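SAM-dependent methyltransferase (Thiobacillus denitrificans, PDB 5EPE) probably transfers a methyl group from S-adenosylmethionine to a substrate, and binds the by-product S-adenosyl-L-homocysteine in its pocket. Local coordinates at residues H17-P22 with D190-Y195; R205-N210 with E218-L223; T53-H58 with L82-Q87. All coordinates share one frame; numbering follows the deposited sequence.

Contact 1 (H17-P22 with D190-Y195); sequences HNPFTP and DSWDRY. With NA (sodium ion), chain C; SAH (S-adenosyl-L-homocysteine), chain B.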
# COMPACT_ATOMS: atom_id res chain seq x y z
N HIS A 17 33.83 -22.19 6.89
CA HIS A 17 33.15 -22.34 5.66
C HIS A 17 31.64 -22.11 5.81
O HIS A 17 30.82 -22.90 5.33
CB HIS A 17 33.43 -23.76 5.09
CG HIS A 17 34.88 -24.04 4.87
ND1 HIS A 17 35.54 -23.66 3.73
CD2 HIS A 17 35.81 -24.60 5.67
CE1 HIS A 17 36.82 -24.00 3.83
NE2 HIS A 17 37.02 -24.58 5.00
N ASN A 18 31.28 -21.00 6.43
CA ASN A 18 29.93 -20.68 6.71
C ASN A 18 29.91 -19.21 7.12
O ASN A 18 30.95 -18.66 7.47
CB ASN A 18 29.39 -21.54 7.87
CG ASN A 18 28.69 -22.80 7.39
OD1 ASN A 18 27.82 -22.75 6.52
ND2 ASN A 18 29.03 -23.92 7.97
N PRO A 19 28.73 -18.60 7.15
CA PRO A 19 28.64 -17.15 7.55
C PRO A 19 28.72 -16.90 9.06
O PRO A 19 27.80 -16.38 9.69
CB PRO A 19 27.30 -16.74 6.94
CG PRO A 19 26.48 -18.01 6.90
CD PRO A 19 27.44 -19.11 6.64
N PHE A 20 29.83 -17.28 9.66
CA PHE A 20 30.10 -17.10 11.05
C PHE A 20 31.50 -16.50 11.15
O PHE A 20 32.37 -16.85 10.40
CB PHE A 20 30.15 -18.44 11.78
CG PHE A 20 29.04 -18.66 12.78
CD1 PHE A 20 27.79 -18.08 12.63
CD2 PHE A 20 29.26 -19.52 13.83
CE1 PHE A 20 26.80 -18.32 13.54
CE2 PHE A 20 28.28 -19.73 14.78
CZ PHE A 20 27.05 -19.12 14.61
N THR A 21 31.67 -15.52 12.00
CA THR A 21 32.98 -15.01 12.33
C THR A 21 33.66 -15.86 13.39
O THR A 21 33.02 -16.68 14.04
CB THR A 21 32.85 -13.60 12.89
OG1 THR A 21 31.96 -13.58 14.03
CG2 THR A 21 32.36 -12.65 11.83
N PRO A 22 34.99 -15.64 13.63
CA PRO A 22 35.60 -16.23 14.82
C PRO A 22 34.88 -15.84 16.11
O PRO A 22 34.77 -16.67 17.04
CB PRO A 22 37.03 -15.65 14.81
CG PRO A 22 37.30 -15.41 13.40
CD PRO A 22 36.00 -15.00 12.75
N ASP A 190 27.28 -8.82 8.85
CA ASP A 190 28.72 -8.78 8.89
C ASP A 190 29.38 -10.13 8.81
O ASP A 190 30.40 -10.29 8.16
CB ASP A 190 29.22 -8.02 10.12
CG ASP A 190 28.85 -6.52 10.05
OD1 ASP A 190 28.89 -5.83 8.98
OD2 ASP A 190 28.50 -5.99 11.13
N SER A 191 28.76 -11.15 9.40
CA SER A 191 29.31 -12.48 9.30
C SER A 191 29.09 -13.09 7.94
O SER A 191 29.97 -13.80 7.44
CB SER A 191 28.91 -13.35 10.53
OG SER A 191 27.61 -13.67 10.51
N TRP A 192 27.97 -12.79 7.30
CA TRP A 192 27.77 -13.16 5.92
C TRP A 192 28.83 -12.50 5.02
O TRP A 192 29.34 -13.15 4.11
CB TRP A 192 26.38 -12.75 5.43
CG TRP A 192 25.30 -13.81 5.56
CD1 TRP A 192 24.27 -13.82 6.43
CD2 TRP A 192 25.17 -14.98 4.77
NE1 TRP A 192 23.51 -14.95 6.27
CE2 TRP A 192 24.05 -15.68 5.24
CE3 TRP A 192 25.92 -15.52 3.72
CZ2 TRP A 192 23.62 -16.86 4.66
CZ3 TRP A 192 25.50 -16.69 3.16
CH2 TRP A 192 24.39 -17.37 3.66
N ASP A 193 29.13 -11.24 5.27
CA ASP A 193 30.17 -10.53 4.48
C ASP A 193 31.49 -11.24 4.56
O ASP A 193 32.17 -11.39 3.54
CB ASP A 193 30.37 -9.09 4.97
CG ASP A 193 29.24 -8.16 4.64
OD1 ASP A 193 28.30 -8.50 3.87
OD2 ASP A 193 29.17 -7.06 5.26
N ARG A 194 31.86 -11.69 5.78
CA ARG A 194 33.12 -12.45 5.97
C ARG A 194 33.20 -13.70 5.15
O ARG A 194 34.25 -13.96 4.52
CB ARG A 194 33.43 -12.83 7.44
CG ARG A 194 33.63 -11.68 8.42
CD ARG A 194 34.92 -10.91 8.20
NE ARG A 194 34.68 -9.97 7.10
CZ ARG A 194 35.33 -9.93 5.93
NH1 ARG A 194 34.91 -9.05 5.01
NH2 ARG A 194 36.32 -10.79 5.63
N TYR A 195 32.13 -14.49 5.15
CA TYR A 195 32.06 -15.69 4.38
C TYR A 195 32.12 -15.44 2.83
O TYR A 195 32.91 -16.09 2.12
CB TYR A 195 30.81 -16.50 4.77
CG TYR A 195 30.58 -17.68 3.91
CD1 TYR A 195 31.54 -18.69 3.84
CD2 TYR A 195 29.46 -17.76 3.11
CE1 TYR A 195 31.37 -19.77 3.05
CE2 TYR A 195 29.28 -18.82 2.28
CZ TYR A 195 30.25 -19.81 2.26
OH TYR A 195 30.10 -20.86 1.43
NA NA C . 26.94 -6.56 12.99
N SAH B . 31.19 -27.20 9.33
CA SAH B . 32.30 -26.59 8.50
CB SAH B . 32.08 -26.87 7.02
CG SAH B . 30.77 -26.36 6.39
SD SAH B . 30.80 -26.39 4.61
C SAH B . 32.46 -25.10 8.73
O SAH B . 31.50 -24.45 9.20
OXT SAH B . 33.52 -24.51 8.46
C5' SAH B . 30.19 -28.03 4.13
C4' SAH B . 31.26 -29.10 4.36
O4' SAH B . 30.71 -30.40 4.14
C3' SAH B . 32.49 -28.97 3.44
O3' SAH B . 33.66 -28.89 4.26
C2' SAH B . 32.50 -30.24 2.59
O2' SAH B . 33.80 -30.75 2.37
C1' SAH B . 31.75 -31.18 3.49
N9 SAH B . 31.06 -32.35 2.92
C8 SAH B . 30.25 -32.38 1.82
N7 SAH B . 29.73 -33.57 1.64
C5 SAH B . 30.24 -34.35 2.69
C6 SAH B . 30.08 -35.71 3.05
N6 SAH B . 29.30 -36.54 2.32
N1 SAH B . 30.71 -36.19 4.16
C2 SAH B . 31.49 -35.34 4.87
N3 SAH B . 31.73 -34.04 4.60
C4 SAH B . 31.05 -33.59 3.49
O HOH W 1 25.76 -6.83 11.04
O HOH W 2 24.76 -6.25 13.93
O HOH W 3 27.23 -6.87 15.32
O HOH W 4 29.33 -7.37 13.53
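Pro19 sits over one face of Trp192 where the loop 17-22, bent by an inverse gamma turn centred on Pro19, packs against helix 189-209. The evidence for a CH-pi contact is direct: Pro19 CG stands 3.7 Å from the centroid of the six-membered ring of Trp192, only 8° off its normal. Tyr195 takes the loop backbone instead. With CG anti to the backbone N (chi1 173°), its ring turns one face to Asn18 CA, and Tyr195 CE1 comes to 3.6 Å from His17 C. At the other end Thr21 CG2 lies 3.8 Å from Ser191 CB and equally near Arg194 CG, while Arg194 NH1 forms a salt bridge with Glu183 of the second subunit.

Polar contacts are fewer. Ser191 OG lies 2.8 Å from Pro19 O, close enough for a possible hydrogen bond. Glu11 links the two segments through both carboxylate oxygens, OE1 meeting Tyr195 OH and OE2 meeting His17 ND1.

The loop also holds the carboxylate of S-adenosyl-L-homocysteine: Asn18 ND2 bonds to its O at 2.8 Å, and His17 N to its OXT at 2.8 Å with an N-H...O angle of 164°.

Contact 2 (R205-N210 with E218-L223); sequences RWLDAN and EVRAQL
Leu207 reaches from one arm of an antiparallel helical hairpin onto the other, with helix 189-209 forming one arm and helix 216-237 the other. The short helical segments 205-209 and 218-223 have axes 10.3 Å apart at closest approach and N-to-C directions 146° apart, so the arms run antiparallel with a clear splay. No hydrogen bond or salt bridge crosses between the two segments, and the 202 Å² they bury rest on apolar groups and the aliphatic part of one arginine.

In the first shell the two methyls of Leu207 divide the work. CD2 lies 3.8 Å from Arg220 CA and also meets the CD methylene of that residue, the two side chains crossing at about a right angle. The same methyl comes within 4.1 Å of Leu223 CD2, whereas CD1 is turned to Val219 CG1. Beside it the indole of Trp206, its CG anti to the backbone N (chi1 -176°), brings CZ3 to 3.8 Å from Val219 CG2.

The next shell bears on these groups. The Arg220 chain bends at chi2 and chi3, and Leu223 CD2 lies 3.7 Å above one face of its guanidinium, off the centre of the group. The end of Arg220 is tied by NH2 to Ser224 OG and, in a salt bridge, to Asp180 of the second subunit, which places the hairpin at a subunit interface. Helix 5-11 adds Ile9 against Trp206 and Ile6 against Val219.

Where helix 189-209 ends, Asn210 folds back over the indole. Its ND2 stands 3.3 Å above the Trp206 ring plane, toward the rim, and donates to Trp206 O at 2.8 Å with an N-H...O angle of 159°.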
# COMPACT_ATOMS: atom_id res chain seq x y z
N ARG A 205 43.05 -13.65 -6.78
CA ARG A 205 44.44 -14.10 -6.68
C ARG A 205 44.65 -15.43 -7.39
O ARG A 205 45.68 -15.65 -8.01
CB ARG A 205 44.84 -14.21 -5.22
CG ARG A 205 45.06 -12.83 -4.60
CD ARG A 205 45.37 -12.90 -3.13
NE ARG A 205 45.70 -11.57 -2.67
CZ ARG A 205 46.10 -11.27 -1.45
NH1 ARG A 205 46.22 -12.22 -0.56
NH2 ARG A 205 46.38 -10.00 -1.13
N TRP A 206 43.68 -16.32 -7.32
CA TRP A 206 43.76 -17.58 -8.10
C TRP A 206 43.77 -17.32 -9.61
O TRP A 206 44.60 -17.87 -10.36
CB TRP A 206 42.60 -18.52 -7.73
CG TRP A 206 42.69 -19.82 -8.41
CD1 TRP A 206 43.37 -20.93 -7.98
CD2 TRP A 206 42.11 -20.15 -9.67
NE1 TRP A 206 43.21 -21.95 -8.91
CE2 TRP A 206 42.45 -21.48 -9.96
CE3 TRP A 206 41.32 -19.43 -10.58
CZ2 TRP A 206 42.00 -22.13 -11.11
CZ3 TRP A 206 40.87 -20.09 -11.75
CH2 TRP A 206 41.21 -21.41 -11.99
N LEU A 207 42.90 -16.45 -10.05
CA LEU A 207 42.76 -16.10 -11.46
C LEU A 207 44.01 -15.46 -12.06
O LEU A 207 44.48 -15.85 -13.15
CB LEU A 207 41.58 -15.16 -11.56
CG LEU A 207 40.79 -15.06 -12.82
CD1 LEU A 207 40.35 -16.40 -13.43
CD2 LEU A 207 39.55 -14.26 -12.43
N ASP A 208 44.61 -14.55 -11.29
CA ASP A 208 45.87 -13.92 -11.64
C ASP A 208 46.93 -14.97 -11.83
O ASP A 208 47.74 -14.84 -12.72
CB ASP A 208 46.34 -12.97 -10.54
CG ASP A 208 45.51 -11.66 -10.45
OD1 ASP A 208 44.65 -11.41 -11.35
OD2 ASP A 208 45.73 -10.88 -9.45
N ALA A 209 46.94 -16.00 -10.98
CA ALA A 209 47.93 -17.07 -11.09
C ALA A 209 47.63 -18.15 -12.13
O ALA A 209 48.55 -18.88 -12.55
CB ALA A 209 48.14 -17.73 -9.75
N ASN A 210 46.36 -18.32 -12.52
CA ASN A 210 45.93 -19.45 -13.35
C ASN A 210 45.14 -19.00 -14.58
O ASN A 210 44.04 -19.49 -14.83
CB ASN A 210 45.11 -20.41 -12.50
CG ASN A 210 45.91 -21.01 -11.36
OD1 ASN A 210 46.58 -22.00 -11.56
ND2 ASN A 210 45.89 -20.40 -10.18
N GLU A 218 35.00 -19.59 -15.98
CA GLU A 218 33.94 -19.70 -14.98
C GLU A 218 34.18 -18.80 -13.75
O GLU A 218 33.26 -18.11 -13.27
CB GLU A 218 33.75 -21.17 -14.55
CG GLU A 218 32.87 -21.37 -13.33
N VAL A 219 35.41 -18.84 -13.23
CA VAL A 219 35.79 -18.05 -12.08
C VAL A 219 35.73 -16.54 -12.35
O VAL A 219 35.27 -15.75 -11.50
CB VAL A 219 37.19 -18.46 -11.53
CG1 VAL A 219 37.70 -17.49 -10.46
CG2 VAL A 219 37.12 -19.86 -10.95
N ARG A 220 36.23 -16.15 -13.51
CA ARG A 220 36.14 -14.77 -13.95
C ARG A 220 34.68 -14.31 -13.98
O ARG A 220 34.37 -13.21 -13.49
CB ARG A 220 36.78 -14.64 -15.33
CG ARG A 220 36.79 -13.27 -15.97
CD ARG A 220 37.62 -12.28 -15.15
NE ARG A 220 36.78 -11.53 -14.23
CZ ARG A 220 37.18 -10.57 -13.38
NH1 ARG A 220 38.48 -10.18 -13.22
NH2 ARG A 220 36.23 -9.98 -12.70
N ALA A 221 33.78 -15.13 -14.53
CA ALA A 221 32.33 -14.79 -14.53
C ALA A 221 31.73 -14.66 -13.11
O ALA A 221 30.99 -13.72 -12.84
CB ALA A 221 31.55 -15.82 -15.34
N GLN A 222 32.08 -15.59 -12.22
CA GLN A 222 31.63 -15.51 -10.83
C GLN A 222 32.13 -14.24 -10.09
O GLN A 222 31.37 -13.54 -9.40
CB GLN A 222 32.04 -16.76 -10.06
CG GLN A 222 31.25 -17.96 -10.50
CD GLN A 222 31.40 -19.17 -9.60
OE1 GLN A 222 31.49 -19.05 -8.38
NE2 GLN A 222 31.37 -20.36 -10.21
N LEU A 223 33.39 -13.91 -10.29
CA LEU A 223 33.98 -12.78 -9.60
C LEU A 223 33.32 -11.46 -10.00
O LEU A 223 33.06 -10.62 -9.16
CB LEU A 223 35.48 -12.72 -9.92
CG LEU A 223 36.28 -11.71 -9.15
CD1 LEU A 223 36.11 -11.83 -7.61
CD2 LEU A 223 37.73 -11.82 -9.61

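Contact 3 (T53-H58 with L82-Q87); sequences TWARDH and LGVAGQ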
# COMPACT_ATOMS: atom_id res chain seq x y z
N THR A 53 39.32 -24.66 17.93
CA THR A 53 39.19 -23.51 18.83
C THR A 53 38.52 -23.86 20.14
O THR A 53 38.93 -23.36 21.19
CB THR A 53 38.49 -22.32 18.18
OG1 THR A 53 37.19 -22.70 17.68
CG2 THR A 53 39.33 -21.75 17.04
N TRP A 54 37.50 -24.74 20.10
CA TRP A 54 36.86 -25.24 21.33
C TRP A 54 37.79 -26.15 22.14
O TRP A 54 37.76 -26.14 23.36
CB TRP A 54 35.53 -25.94 21.02
CG TRP A 54 34.46 -24.97 20.46
CD1 TRP A 54 34.59 -23.62 20.22
CD2 TRP A 54 33.17 -25.33 20.02
NE1 TRP A 54 33.41 -23.11 19.67
CE2 TRP A 54 32.54 -24.15 19.53
CE3 TRP A 54 32.47 -26.53 19.98
CZ2 TRP A 54 31.22 -24.16 19.03
CZ3 TRP A 54 31.17 -26.53 19.49
CH2 TRP A 54 30.56 -25.35 19.05
N ALA A 55 38.64 -26.91 21.47
CA ALA A 55 39.65 -27.68 22.19
C ALA A 55 40.58 -26.73 23.02
O ALA A 55 40.81 -26.95 24.21
CB ALA A 55 40.45 -28.53 21.21
N ARG A 56 41.06 -25.68 22.35
CA ARG A 56 41.95 -24.67 22.91
C ARG A 56 41.24 -23.92 24.03
O ARG A 56 41.82 -23.68 25.07
CB ARG A 56 42.31 -23.65 21.83
CG ARG A 56 43.30 -22.57 22.27
CD ARG A 56 43.45 -21.50 21.20
NE ARG A 56 42.17 -20.80 21.01
CZ ARG A 56 41.82 -20.09 19.94
NH1 ARG A 56 42.66 -19.95 18.92
NH2 ARG A 56 40.61 -19.52 19.87
N ASP A 57 40.02 -23.52 23.79
CA ASP A 57 39.37 -22.60 24.72
C ASP A 57 38.57 -23.29 25.84
O ASP A 57 38.40 -22.71 26.92
CB ASP A 57 38.47 -21.63 23.94
CG ASP A 57 39.28 -20.67 23.08
OD1 ASP A 57 40.48 -20.48 23.39
OD2 ASP A 57 38.74 -20.10 22.11
N HIS A 58 38.06 -24.50 25.59
CA HIS A 58 37.19 -25.18 26.55
C HIS A 58 37.70 -26.54 26.99
O HIS A 58 37.10 -27.13 27.88
CB HIS A 58 35.79 -25.33 26.00
CG HIS A 58 35.14 -24.02 25.73
ND1 HIS A 58 34.65 -23.22 26.74
CD2 HIS A 58 34.99 -23.31 24.59
CE1 HIS A 58 34.21 -22.09 26.23
NE2 HIS A 58 34.41 -22.12 24.93
N LEU A 82 47.52 -24.82 16.94
CA LEU A 82 46.89 -24.42 18.22
C LEU A 82 47.32 -25.24 19.45
O LEU A 82 46.98 -24.89 20.58
CB LEU A 82 45.36 -24.41 18.08
CG LEU A 82 44.76 -23.06 17.72
CD1 LEU A 82 45.50 -22.29 16.66
CD2 LEU A 82 43.29 -23.22 17.31
N GLY A 83 48.05 -26.30 19.23
CA GLY A 83 48.49 -27.17 20.32
C GLY A 83 47.44 -28.11 20.86
O GLY A 83 47.55 -28.56 21.99
N VAL A 84 46.45 -28.45 20.03
CA VAL A 84 45.34 -29.31 20.44
C VAL A 84 45.22 -30.61 19.65
O VAL A 84 44.18 -31.26 19.74
CB VAL A 84 44.02 -28.55 20.36
CG1 VAL A 84 44.09 -27.35 21.30
CG2 VAL A 84 43.72 -28.09 18.93
N ALA A 85 46.25 -31.00 18.90
CA ALA A 85 46.20 -32.28 18.16
C ALA A 85 45.90 -33.51 19.06
O ALA A 85 45.31 -34.50 18.61
CB ALA A 85 47.50 -32.52 17.38
N GLY A 86 46.32 -33.46 20.33
CA GLY A 86 46.01 -34.52 21.28
C GLY A 86 44.52 -34.67 21.61
O GLY A 86 44.09 -35.73 22.10
N GLN A 87 43.75 -33.60 21.36
CA GLN A 87 42.37 -33.55 21.77
C GLN A 87 41.40 -33.81 20.59
O GLN A 87 40.28 -34.26 20.81
CB GLN A 87 42.05 -32.18 22.40
CG GLN A 87 42.66 -31.96 23.76
CD GLN A 87 42.68 -30.50 24.12
OE1 GLN A 87 43.74 -29.86 24.14
NE2 GLN A 87 41.50 -29.92 24.33
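The guanidinium of Arg56 meets Leu82 through NH1, which is 3.7 Å from Leu82 CD2, at the point where a Schellman motif at Gly83 closes helix 69-82 of the Rossmann-like methyltransferase fold. One face of this flat group looks onto Thr53 CA, which lies off its centre. Its edge is taken, in plane, by the carboxylate of Asp57 in a side-on salt bridge: Arg56 NE bonds Asp57 OD1 at 2.9 Å from above the carboxylate plane, and Arg56 NH2 bonds Asp57 OD2 on the syn side at 3.0 Å. Two bonds from a neighbour in sequence thus restrain the rotation of the guanidinium beside Leu82.

The second flat group, the amide of Gln87, points at the backbone of helix 49-58. Gln87 NE2 donates to Ala55 O at 3.1 Å, 156° at the hydrogen, but approaches from above the carbonyl plane. The same nitrogen bonds Ile60 O, so the amide bridges the helix and the turn leading to strand 61-66. An alanine in place of Gln87 would probably leave both carbonyls without this donor and open a gap beside the methyl of Ala55.

Between the two flat groups, Val84 packs on the helix: its CB is 3.7 Å from Ala55 CB, and its CG1, anti to its own carbonyl carbon (chi1 -61°), lies 3.6 Å from Arg56 N.

In the fold
Contacts 1 and 2 share helix 189-209, their centres 21 Å apart: one end of it meets the ligand-binding loop, the other belongs to the hairpin, and both ends also touch the second subunit. Contact 3 lies inside the chain loop that contact 1 closes, and its centre is 22 Å from that of contact 1, with nearest atoms about 7 Å apart. Only contact 1 supplies residues that bind S-adenosyl-L-homocysteine, which Asp66, Asp94 and Ala95 also hold. In contact 3 the Thr53 side chain is about 10 Å from the ligand. Contacts 2 and 3, with centres 35 Å apart, both lie away from the residues that bind the ligand.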